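Local coordinates for protein probable zinc protease PqqL (Escherichia coli, PDB 6OFT) that probably acts as a periplasmic zinc-dependent metalloendopeptidase of the M16 family, represented here by the first half of the protein, at residues H58-G63 against S118-A123; Q112-F117 against K217-K222; N122-E127 against Q188-W193; P196-F201 against A229-W234. All coordinates share one frame; numbering follows the deposited sequence.

How the interactions relate
Interactions 2, 1 and 3 follow one another along helix 107-122 and the loop after it, with interaction 1 touching both others; interaction 4 lies at the start of strand 199-205. Interactions 1 and 3 are closest, their centres about 8 Å apart: they share Asn122 and Ala123, and Trp120 O lies 2.7 Å from Tyr190 OH. Interaction 2 lies about 13 Å from interaction 1, centre to centre, and packs on Phe201 of interaction 4 through Met114, Phe117 and Leu220. Interaction 4 joins interaction 3 where Trp193 O meets Asn198 ND2 at 2.9 Å. Interaction 1 contains His58, a predicted zinc ligand, and the Phe126 side chain of interaction 3 is about 8 Å from that of His58.

Interaction 1 of 4, residues H58-G63 against S118-A123; sequences HMMFNG and SEWSNA
Met60 lies against one face of the Trp120 indole, just beyond the inverted HXXEH zinc-binding motif of the M16 peptidases, whose His54 and His58 are predicted zinc ligands and whose Glu57 is the predicted proton acceptor. Met60 CB sits over the five-membered ring, 3.9 Å from the ring centroid and shifted toward the rim, in a CH-pi contact. The remainder of the methionine bends at both later torsions, bringing SD obliquely beside the same ring, 4.9 Å from its centroid, as a Met-aromatic contact. The pyrrole nitrogen is engaged as well: Trp120 NE1 reaches Met60 O at 2.8 Å, although the N-H points well off the oxygen (124°) and the bond is weak.

Phe61 meets the other end of the indole. With CG anti to its own carbonyl carbon (chi1 -56°), the phenyl ring reaches toward the tryptophan, and CE1 comes within 3.5 Å of Trp120 CZ2. The two ring planes are inclined at 65°, an oblique meeting. Phe61 also packs edge-to-face with Phe83 and touches Val87 and Ala89 of strand 87-91, and its side chain lies about 5 Å from that of Glu57 at the nearest atoms.

A type I beta turn from Met59 to Asn62 follows the His58 region and is held against Trp120 of helix 107-122. The turn is tied back to helix 52-59, which carries the predicted zinc ligands, at His58 O, which Phe61 N (3.3 Å) and Asn62 ND2 (2.9 Å) approach from opposite faces of the carbonyl plane, while His58 ND1 bonds to Glu134 OE1.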
# COMPACT_ATOMS: atom_id res chain seq x y z
N HIS A 58 -2.97 -20.04 -1.56
CA HIS A 58 -4.08 -20.88 -1.12
C HIS A 58 -3.63 -22.34 -0.87
O HIS A 58 -4.06 -22.96 0.10
CB HIS A 58 -5.20 -20.86 -2.18
CG HIS A 58 -6.11 -19.68 -2.05
ND1 HIS A 58 -7.42 -19.83 -1.65
CD2 HIS A 58 -5.87 -18.36 -2.24
CE1 HIS A 58 -7.94 -18.61 -1.62
NE2 HIS A 58 -7.04 -17.69 -1.97
N MET A 59 -2.71 -22.85 -1.70
CA MET A 59 -2.23 -24.22 -1.59
C MET A 59 -1.39 -24.49 -0.33
O MET A 59 -1.17 -25.65 -0.01
CB MET A 59 -1.47 -24.67 -2.86
CG MET A 59 -2.34 -24.88 -4.10
SD MET A 59 -3.86 -25.86 -3.89
CE MET A 59 -3.17 -27.41 -3.15
N MET A 60 -0.96 -23.43 0.40
CA MET A 60 -0.17 -23.61 1.62
C MET A 60 -1.02 -24.19 2.75
O MET A 60 -0.52 -24.88 3.64
CB MET A 60 0.51 -22.29 2.06
CG MET A 60 1.60 -21.80 1.11
SD MET A 60 2.89 -23.00 0.69
CE MET A 60 2.38 -23.43 -0.95
N PHE A 61 -2.33 -23.94 2.68
CA PHE A 61 -3.30 -24.41 3.67
C PHE A 61 -3.96 -25.72 3.26
O PHE A 61 -4.91 -26.14 3.92
CB PHE A 61 -4.35 -23.30 3.93
CG PHE A 61 -3.72 -21.99 4.35
CD1 PHE A 61 -3.39 -21.76 5.68
CD2 PHE A 61 -3.43 -21.01 3.41
CE1 PHE A 61 -2.80 -20.56 6.07
CE2 PHE A 61 -2.82 -19.82 3.80
CZ PHE A 61 -2.51 -19.60 5.12
N ASN A 62 -3.47 -26.37 2.19
CA ASN A 62 -4.11 -27.60 1.72
C ASN A 62 -3.17 -28.81 1.56
O ASN A 62 -3.52 -29.77 0.88
CB ASN A 62 -4.90 -27.32 0.43
CG ASN A 62 -6.10 -26.45 0.69
OD1 ASN A 62 -7.14 -26.91 1.19
ND2 ASN A 62 -5.97 -25.17 0.40
N GLY A 63 -2.03 -28.79 2.24
CA GLY A 63 -1.13 -29.93 2.23
C GLY A 63 0.35 -29.65 2.23
O GLY A 63 0.88 -28.96 1.35
N SER A 118 8.19 -23.61 8.54
CA SER A 118 9.30 -24.34 7.91
C SER A 118 8.84 -25.17 6.68
O SER A 118 9.51 -25.16 5.65
CB SER A 118 9.97 -25.24 8.94
OG SER A 118 11.19 -25.73 8.42
N GLU A 119 7.66 -25.81 6.78
CA GLU A 119 7.07 -26.59 5.70
C GLU A 119 6.40 -25.74 4.63
O GLU A 119 6.36 -26.16 3.48
CB GLU A 119 6.11 -27.66 6.25
CG GLU A 119 6.84 -28.60 7.19
CD GLU A 119 6.58 -30.07 6.94
OE1 GLU A 119 5.54 -30.41 6.32
OE2 GLU A 119 7.43 -30.88 7.36
N TRP A 120 5.88 -24.55 4.98
CA TRP A 120 5.32 -23.69 3.95
C TRP A 120 6.49 -23.22 3.05
O TRP A 120 6.30 -23.04 1.85
CB TRP A 120 4.62 -22.48 4.57
CG TRP A 120 3.25 -22.76 5.12
CD1 TRP A 120 2.44 -23.82 4.82
CD2 TRP A 120 2.52 -21.95 6.05
NE1 TRP A 120 1.24 -23.70 5.49
CE2 TRP A 120 1.25 -22.55 6.23
CE3 TRP A 120 2.80 -20.74 6.72
CZ2 TRP A 120 0.28 -22.00 7.07
CZ3 TRP A 120 1.83 -20.19 7.54
CH2 TRP A 120 0.58 -20.81 7.70
N SER A 121 7.69 -23.04 3.65
CA SER A 121 8.90 -22.59 2.97
C SER A 121 9.39 -23.49 1.82
O SER A 121 9.87 -22.95 0.83
CB SER A 121 10.03 -22.37 3.97
OG SER A 121 9.71 -21.31 4.86
N ASN A 122 9.30 -24.84 1.96
CA ASN A 122 9.79 -25.79 0.94
C ASN A 122 9.11 -27.18 0.91
O ASN A 122 9.55 -28.04 0.15
CB ASN A 122 11.32 -25.98 1.12
CG ASN A 122 11.73 -26.84 2.31
OD1 ASN A 122 10.97 -27.05 3.27
ND2 ASN A 122 12.93 -27.37 2.25
N ALA A 123 8.07 -27.43 1.74
CA ALA A 123 7.48 -28.78 1.79
C ALA A 123 5.98 -28.86 1.46
O ALA A 123 5.35 -29.88 1.77
CB ALA A 123 7.78 -29.43 3.13

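Interaction 2 of 4, residues Q112-F117 against K217-K222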
# COMPACT_ATOMS: atom_id res chain seq x y z
N GLN A 112 5.27 -25.32 17.41
CA GLN A 112 4.40 -25.95 16.46
C GLN A 112 4.13 -25.01 15.27
O GLN A 112 4.23 -25.46 14.13
CB GLN A 112 3.09 -26.38 17.16
CG GLN A 112 2.08 -27.01 16.22
CD GLN A 112 2.53 -28.34 15.66
OE1 GLN A 112 2.15 -29.39 16.16
NE2 GLN A 112 3.33 -28.30 14.59
N VAL A 113 3.85 -23.70 15.54
CA VAL A 113 3.59 -22.69 14.49
C VAL A 113 4.86 -22.54 13.60
O VAL A 113 4.76 -22.51 12.37
CB VAL A 113 3.08 -21.34 15.09
CG1 VAL A 113 3.12 -20.21 14.07
CG2 VAL A 113 1.67 -21.48 15.66
N MET A 114 6.04 -22.50 14.23
CA MET A 114 7.33 -22.39 13.53
C MET A 114 7.59 -23.60 12.61
O MET A 114 8.15 -23.43 11.54
CB MET A 114 8.47 -22.25 14.54
CG MET A 114 8.55 -20.88 15.21
SD MET A 114 8.56 -19.46 14.09
CE MET A 114 10.08 -19.72 13.19
N ALA A 115 7.16 -24.80 13.05
CA ALA A 115 7.30 -26.05 12.29
C ALA A 115 6.44 -25.99 11.02
O ALA A 115 6.90 -26.41 9.96
CB ALA A 115 6.92 -27.23 13.15
N ILE A 116 5.23 -25.38 11.12
CA ILE A 116 4.32 -25.16 9.98
C ILE A 116 4.97 -24.16 9.00
O ILE A 116 4.91 -24.38 7.80
CB ILE A 116 2.90 -24.72 10.44
CG1 ILE A 116 2.17 -25.89 11.18
CG2 ILE A 116 2.06 -24.22 9.26
CD1 ILE A 116 0.91 -25.52 11.93
N PHE A 117 5.60 -23.07 9.52
CA PHE A 117 6.28 -22.08 8.66
C PHE A 117 7.43 -22.71 7.88
O PHE A 117 7.61 -22.40 6.70
CB PHE A 117 6.77 -20.86 9.47
CG PHE A 117 5.76 -19.75 9.67
CD1 PHE A 117 5.33 -18.97 8.60
CD2 PHE A 117 5.29 -19.44 10.94
CE1 PHE A 117 4.44 -17.92 8.80
CE2 PHE A 117 4.40 -18.38 11.14
CZ PHE A 117 3.98 -17.63 10.07
N LYS A 217 16.30 -19.53 14.25
CA LYS A 217 17.44 -20.40 13.96
C LYS A 217 17.11 -21.89 14.14
O LYS A 217 17.47 -22.69 13.29
CB LYS A 217 18.69 -19.98 14.74
CG LYS A 217 19.97 -20.61 14.21
CD LYS A 217 21.24 -20.10 14.89
CE LYS A 217 22.45 -20.92 14.49
NZ LYS A 217 22.43 -22.27 15.12
N ASP A 218 16.42 -22.26 15.23
CA ASP A 218 16.07 -23.66 15.49
C ASP A 218 15.14 -24.26 14.45
O ASP A 218 15.15 -25.48 14.26
CB ASP A 218 15.41 -23.83 16.87
CG ASP A 218 16.32 -23.63 18.06
OD1 ASP A 218 15.81 -23.65 19.21
OD2 ASP A 218 17.54 -23.44 17.86
N ASN A 219 14.34 -23.43 13.77
CA ASN A 219 13.34 -23.94 12.85
C ASN A 219 13.53 -23.61 11.38
O ASN A 219 12.89 -24.25 10.55
CB ASN A 219 11.96 -23.47 13.31
CG ASN A 219 11.58 -24.07 14.64
OD1 ASN A 219 11.31 -25.26 14.74
ND2 ASN A 219 11.58 -23.27 15.68
N LEU A 220 14.37 -22.63 11.04
CA LEU A 220 14.49 -22.23 9.63
C LEU A 220 15.89 -22.31 9.06
O LEU A 220 16.05 -22.10 7.85
CB LEU A 220 13.90 -20.79 9.43
CG LEU A 220 12.41 -20.60 9.79
CD1 LEU A 220 12.03 -19.13 9.84
CD2 LEU A 220 11.49 -21.37 8.83
N SER A 221 16.89 -22.60 9.88
CA SER A 221 18.27 -22.68 9.39
C SER A 221 18.57 -23.99 8.63
O SER A 221 19.50 -24.00 7.80
CB SER A 221 19.28 -22.43 10.51
OG SER A 221 19.27 -23.45 11.49
N LYS A 222 17.76 -25.04 8.84
CA LYS A 222 17.95 -26.32 8.14
C LYS A 222 17.37 -26.33 6.70
O LYS A 222 17.57 -27.32 5.99
CB LYS A 222 17.44 -27.51 8.96
CG LYS A 222 18.37 -27.86 10.13
CD LYS A 222 18.33 -29.35 10.53
CE LYS A 222 17.25 -29.71 11.52
NZ LYS A 222 17.50 -29.14 12.88
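Met114 and Asn219 provide the closest contact between residues 112-117 and 217-222, their side chains crossing at about a right angle. The amide of Asn219 rests against the base of the methionine: ND2 approaches Met114 CB at 3.5 Å, and the amide carbon CG is nearly as near. Purely apolar contact comes at the far end of Met114, whose chain is bent at chi2 and chi3 (-52° and -63°) and brings CE to 3.9 Å from Leu220 CD1. The other leucine branch, CD2, lies more loosely 4.4 Å from Phe117 C, while the Phe117 ring turns off to meet Phe201 edge-to-face.

Such packing belongs to the alpha/beta architecture of the M16 domain, in which helices cover a mixed sheet. Met114 and Phe117 both touch Leu34 of strand 31-38, and Phe117 reaches strand 96-103 too, so the residues that face helix 209-220 also meet the sheet.

The polar interactions lie around this packing. The Asn219 amide has both its ends occupied outside the two segments, OD1 by Gln111 NE2 of helix 107-122 and ND2 by Leu215 O of its own helix. Replacing it with an alanine would probably leave Gln111 NE2 and Leu215 O without these mates and open a gap beside Met114 CB. A backbone-to-side-chain bond joins Asn219 O to Ser118 OG of the facing helix. Within 217-222, Ser221 OG turns back to bond Lys217 O at 2.7 Å.

Interaction 3 of 4, residues N122-E127 against Q188-W193; sequences NAATFE and QFYQRW
Tyr190 offers one face of its ring to the edge of Phe126, an edge-to-face pair with planes at 69° and centroids 5.1 Å apart. Phe126 CE2 comes to 3.5 Å from Tyr190 CD2, and the neighbouring CZ lies over the base of the ring near CG and CB. Phe126 has left-handed backbone angles, and its side chain is directed toward helix 183-193.

Farther out, the methyl of Ala124 packs obliquely on the tyrosine, its CB 3.6 Å from CZ. With CG anti to the backbone nitrogen (chi1 176°), Tyr190 extends from the helix and delivers its hydroxyl to the backbone of residues 120-124. There OH accepts a nearly straight bond from Ala124 N (3.2 Å, 166°) and also bonds to Trp120 O. A phenylalanine in its place, lacking the hydroxyl, would probably leave Ala124 N and Trp120 O without their shared partner. Nearby, a water donates to Asn122 O at 3.0 Å and weakly to Gln191 OE1.

The loop 122-127 leads into helix 128-144, with Glu127 at the N-cap position. Phe126 touches Met59 of helix 52-59 as well as Leu186 and Arg187 of helix 183-193, while Phe189 packs on Val52, Ala53 and Val56; helix 183-193 is thereby seated against both this loop and helix 52-59, which holds the predicted zinc ligands.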
# COMPACT_ATOMS: atom_id res chain seq x y z
N ASN A 122 9.30 -24.84 1.96
CA ASN A 122 9.79 -25.79 0.94
C ASN A 122 9.11 -27.18 0.91
O ASN A 122 9.55 -28.04 0.15
CB ASN A 122 11.32 -25.98 1.12
CG ASN A 122 11.73 -26.84 2.31
OD1 ASN A 122 10.97 -27.05 3.27
ND2 ASN A 122 12.93 -27.37 2.25
N ALA A 123 8.07 -27.43 1.74
CA ALA A 123 7.48 -28.78 1.79
C ALA A 123 5.98 -28.86 1.46
O ALA A 123 5.35 -29.88 1.77
CB ALA A 123 7.78 -29.43 3.13
N ALA A 124 5.43 -27.86 0.76
CA ALA A 124 4.03 -27.89 0.29
C ALA A 124 3.94 -29.00 -0.78
O ALA A 124 4.87 -29.14 -1.57
CB ALA A 124 3.64 -26.56 -0.32
N THR A 125 2.85 -29.79 -0.78
CA THR A 125 2.75 -30.97 -1.66
C THR A 125 1.92 -30.81 -2.95
O THR A 125 2.14 -31.59 -3.89
CB THR A 125 2.24 -32.20 -0.88
OG1 THR A 125 1.00 -31.89 -0.25
CG2 THR A 125 3.25 -32.68 0.16
N PHE A 126 0.95 -29.86 -3.01
CA PHE A 126 0.10 -29.65 -4.20
C PHE A 126 -0.56 -30.95 -4.69
O PHE A 126 -0.39 -31.32 -5.86
CB PHE A 126 0.88 -28.97 -5.35
CG PHE A 126 1.57 -27.69 -4.97
CD1 PHE A 126 0.90 -26.47 -5.03
CD2 PHE A 126 2.90 -27.70 -4.54
CE1 PHE A 126 1.55 -25.29 -4.66
CE2 PHE A 126 3.54 -26.52 -4.18
CZ PHE A 126 2.86 -25.32 -4.23
N GLU A 127 -1.29 -31.64 -3.80
CA GLU A 127 -2.03 -32.87 -4.11
C GLU A 127 -3.11 -32.54 -5.14
O GLU A 127 -3.80 -31.53 -5.00
CB GLU A 127 -2.70 -33.44 -2.84
CG GLU A 127 -1.74 -33.86 -1.74
CD GLU A 127 -2.38 -34.00 -0.37
OE1 GLU A 127 -2.14 -33.13 0.49
OE2 GLU A 127 -3.13 -34.98 -0.16
N GLN A 188 6.17 -25.74 -9.93
CA GLN A 188 7.27 -25.08 -10.63
C GLN A 188 7.44 -23.62 -10.17
O GLN A 188 8.56 -23.21 -9.87
CB GLN A 188 7.03 -25.18 -12.15
CG GLN A 188 8.18 -24.67 -13.03
CD GLN A 188 8.02 -25.02 -14.50
OE1 GLN A 188 8.99 -25.05 -15.26
NE2 GLN A 188 6.79 -25.31 -14.95
N PHE A 189 6.33 -22.84 -10.08
CA PHE A 189 6.38 -21.45 -9.62
C PHE A 189 6.87 -21.42 -8.17
O PHE A 189 7.78 -20.65 -7.85
CB PHE A 189 4.98 -20.80 -9.72
CG PHE A 189 4.91 -19.33 -9.33
CD1 PHE A 189 4.99 -18.34 -10.30
CD2 PHE A 189 4.74 -18.95 -8.00
CE1 PHE A 189 4.92 -16.99 -9.95
CE2 PHE A 189 4.67 -17.60 -7.65
CZ PHE A 189 4.76 -16.63 -8.63
N TYR A 190 6.29 -22.27 -7.32
CA TYR A 190 6.66 -22.43 -5.91
C TYR A 190 8.15 -22.69 -5.72
O TYR A 190 8.78 -22.00 -4.92
CB TYR A 190 5.83 -23.56 -5.30
CG TYR A 190 6.15 -23.92 -3.87
CD1 TYR A 190 5.78 -23.08 -2.82
CD2 TYR A 190 6.71 -25.16 -3.55
CE1 TYR A 190 6.00 -23.44 -1.49
CE2 TYR A 190 6.91 -25.54 -2.22
CZ TYR A 190 6.55 -24.68 -1.20
OH TYR A 190 6.76 -25.04 0.11
N GLN A 191 8.72 -23.68 -6.44
CA GLN A 191 10.14 -24.00 -6.30
C GLN A 191 11.06 -22.92 -6.92
O GLN A 191 12.18 -22.74 -6.45
CB GLN A 191 10.45 -25.42 -6.81
CG GLN A 191 9.68 -26.49 -6.03
CD GLN A 191 10.11 -27.92 -6.29
OE1 GLN A 191 10.37 -28.68 -5.35
NE2 GLN A 191 10.18 -28.33 -7.55
N ARG A 192 10.55 -22.16 -7.90
CA ARG A 192 11.27 -21.06 -8.54
C ARG A 192 11.46 -19.87 -7.59
O ARG A 192 12.55 -19.29 -7.55
CB ARG A 192 10.50 -20.59 -9.80
CG ARG A 192 11.17 -19.45 -10.60
CD ARG A 192 11.04 -19.57 -12.12
NE ARG A 192 9.65 -19.70 -12.55
CZ ARG A 192 9.15 -20.75 -13.18
NH1 ARG A 192 9.93 -21.78 -13.49
NH2 ARG A 192 7.87 -20.79 -13.52
N TRP A 193 10.40 -19.50 -6.84
CA TRP A 193 10.39 -18.30 -6.01
C TRP A 193 10.47 -18.54 -4.50
O TRP A 193 10.91 -17.64 -3.78
CB TRP A 193 9.16 -17.45 -6.35
CG TRP A 193 9.10 -17.06 -7.80
CD1 TRP A 193 8.29 -17.59 -8.76
CD2 TRP A 193 9.97 -16.14 -8.47
NE1 TRP A 193 8.57 -17.02 -9.98
CE2 TRP A 193 9.59 -16.12 -9.83
CE3 TRP A 193 11.03 -15.30 -8.05
CZ2 TRP A 193 10.22 -15.30 -10.78
CZ3 TRP A 193 11.63 -14.47 -8.99
CH2 TRP A 193 11.23 -14.47 -10.33
O HOH W 1 10.48 -26.87 -2.44

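Interaction 4 of 4, residues P196-F201 against A229-W234; sequences PNNMTF and AENRVW
Asn198 and Asn231 meet through their amides, approaching from opposite directions: Asn231 ND2 donates to Asn198 OD1 at 3.0 Å. The acceptor lies in the plane of the Asn231 amide, but the donor stands above the Asn198 carbonyl plane by 38°, and the N-H points some way off the oxygen (137°).

Thr40 forms the next shell. Its OG1 bonds to both Asn198 ND2 and Asn231 OD1, joining the remaining ends of the pair, and Asn198 ND2 also bonds to Trp193 O at the end of helix 183-193. Asn198 reaches these partners with its CG swung anti to the backbone nitrogen (chi1 -166°).

Farther out, Met199 N bonds to Pro196 O at 3.0 Å, and Asn197 OD1 bonds to Ala228 N, a further tie between this turn and the loop toward strand 242-248. Strand 199-205 lies between strands 19-24 and 31-38 of the six-stranded mixed sheet, so the contact ties the loop after helix 209-220 to the start of a central strand. It lies away from the predicted zinc site, and its chemistry of neutral amides and a hydroxyl implies that directional hydrogen bonding, without charge pairing or appreciable apolar packing, joins these two segments.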
# COMPACT_ATOMS: atom_id res chain seq x y z
N PRO A 196 15.11 -19.71 0.32
CA PRO A 196 15.42 -18.82 1.46
C PRO A 196 15.89 -17.40 1.18
O PRO A 196 15.48 -16.52 1.91
CB PRO A 196 16.49 -19.60 2.24
CG PRO A 196 16.15 -21.00 1.98
CD PRO A 196 15.71 -21.04 0.53
N ASN A 197 16.70 -17.17 0.13
CA ASN A 197 17.23 -15.83 -0.18
C ASN A 197 16.16 -14.84 -0.70
O ASN A 197 16.47 -13.65 -0.88
CB ASN A 197 18.42 -15.95 -1.15
CG ASN A 197 18.05 -16.29 -2.57
OD1 ASN A 197 17.06 -16.98 -2.84
ND2 ASN A 197 18.84 -15.81 -3.52
N ASN A 198 14.92 -15.32 -0.93
CA ASN A 198 13.80 -14.49 -1.37
C ASN A 198 12.78 -14.42 -0.21
O ASN A 198 11.63 -14.02 -0.43
CB ASN A 198 13.18 -15.10 -2.66
CG ASN A 198 12.23 -14.17 -3.38
OD1 ASN A 198 12.46 -12.96 -3.48
ND2 ASN A 198 11.14 -14.72 -3.89
N MET A 199 13.21 -14.77 1.02
CA MET A 199 12.33 -14.79 2.19
C MET A 199 12.83 -13.97 3.37
O MET A 199 14.03 -13.95 3.66
CB MET A 199 12.10 -16.22 2.70
CG MET A 199 11.29 -17.07 1.78
SD MET A 199 11.37 -18.75 2.40
CE MET A 199 10.44 -19.57 1.15
N THR A 200 11.87 -13.34 4.07
CA THR A 200 12.09 -12.59 5.30
C THR A 200 11.05 -13.08 6.30
O THR A 200 9.86 -13.06 5.99
CB THR A 200 12.01 -11.08 5.08
OG1 THR A 200 12.99 -10.70 4.10
CG2 THR A 200 12.23 -10.30 6.36
N PHE A 201 11.52 -13.57 7.46
CA PHE A 201 10.64 -13.99 8.55
C PHE A 201 10.58 -12.80 9.54
O PHE A 201 11.62 -12.34 10.01
CB PHE A 201 11.16 -15.29 9.23
CG PHE A 201 10.10 -15.86 10.14
CD1 PHE A 201 8.99 -16.51 9.62
CD2 PHE A 201 10.18 -15.71 11.52
CE1 PHE A 201 7.97 -16.98 10.45
CE2 PHE A 201 9.18 -16.20 12.35
CZ PHE A 201 8.07 -16.83 11.81
N ALA A 229 14.90 -17.50 -8.27
CA ALA A 229 15.14 -16.77 -9.53
C ALA A 229 15.19 -15.28 -9.17
O ALA A 229 14.65 -14.90 -8.12
CB ALA A 229 14.01 -17.03 -10.51
N GLU A 230 15.84 -14.44 -9.99
CA GLU A 230 15.89 -13.01 -9.66
C GLU A 230 14.57 -12.33 -9.98
O GLU A 230 13.97 -12.60 -11.03
CB GLU A 230 17.10 -12.30 -10.32
CG GLU A 230 17.10 -12.27 -11.84
CD GLU A 230 18.08 -11.31 -12.48
OE1 GLU A 230 17.68 -10.61 -13.44
OE2 GLU A 230 19.25 -11.25 -12.03
N ASN A 231 14.09 -11.47 -9.07
CA ASN A 231 12.85 -10.72 -9.29
C ASN A 231 13.16 -9.65 -10.32
O ASN A 231 14.10 -8.89 -10.13
CB ASN A 231 12.34 -10.09 -8.00
CG ASN A 231 11.66 -11.07 -7.08
OD1 ASN A 231 10.54 -11.55 -7.35
ND2 ASN A 231 12.31 -11.40 -5.98
N ARG A 232 12.42 -9.65 -11.43
CA ARG A 232 12.61 -8.66 -12.50
C ARG A 232 11.94 -7.36 -12.10
O ARG A 232 11.04 -7.36 -11.26
CB ARG A 232 12.05 -9.17 -13.83
CG ARG A 232 12.82 -10.35 -14.42
CD ARG A 232 11.98 -11.12 -15.41
NE ARG A 232 11.75 -10.38 -16.66
CZ ARG A 232 10.91 -10.75 -17.61
NH1 ARG A 232 10.18 -11.86 -17.48
NH2 ARG A 232 10.77 -10.02 -18.71
N VAL A 233 12.41 -6.24 -12.67
CA VAL A 233 11.87 -4.90 -12.41
C VAL A 233 11.48 -4.31 -13.76
O VAL A 233 12.25 -4.41 -14.72
CB VAL A 233 12.87 -3.99 -11.60
CG1 VAL A 233 12.30 -2.59 -11.39
CG2 VAL A 233 13.22 -4.61 -10.25
N TRP A 234 10.25 -3.78 -13.85
CA TRP A 234 9.73 -3.14 -15.05
C TRP A 234 9.58 -1.62 -14.79
O TRP A 234 8.62 -1.20 -14.11
CB TRP A 234 8.39 -3.76 -15.50
CG TRP A 234 8.51 -5.16 -16.01
CD1 TRP A 234 8.65 -5.56 -17.31
CD2 TRP A 234 8.50 -6.36 -15.22
NE1 TRP A 234 8.73 -6.93 -17.38
CE2 TRP A 234 8.63 -7.45 -16.11
CE3 TRP A 234 8.37 -6.63 -13.84
CZ2 TRP A 234 8.67 -8.78 -15.67
CZ3 TRP A 234 8.37 -7.94 -13.41
CH2 TRP A 234 8.49 -9.01 -14.32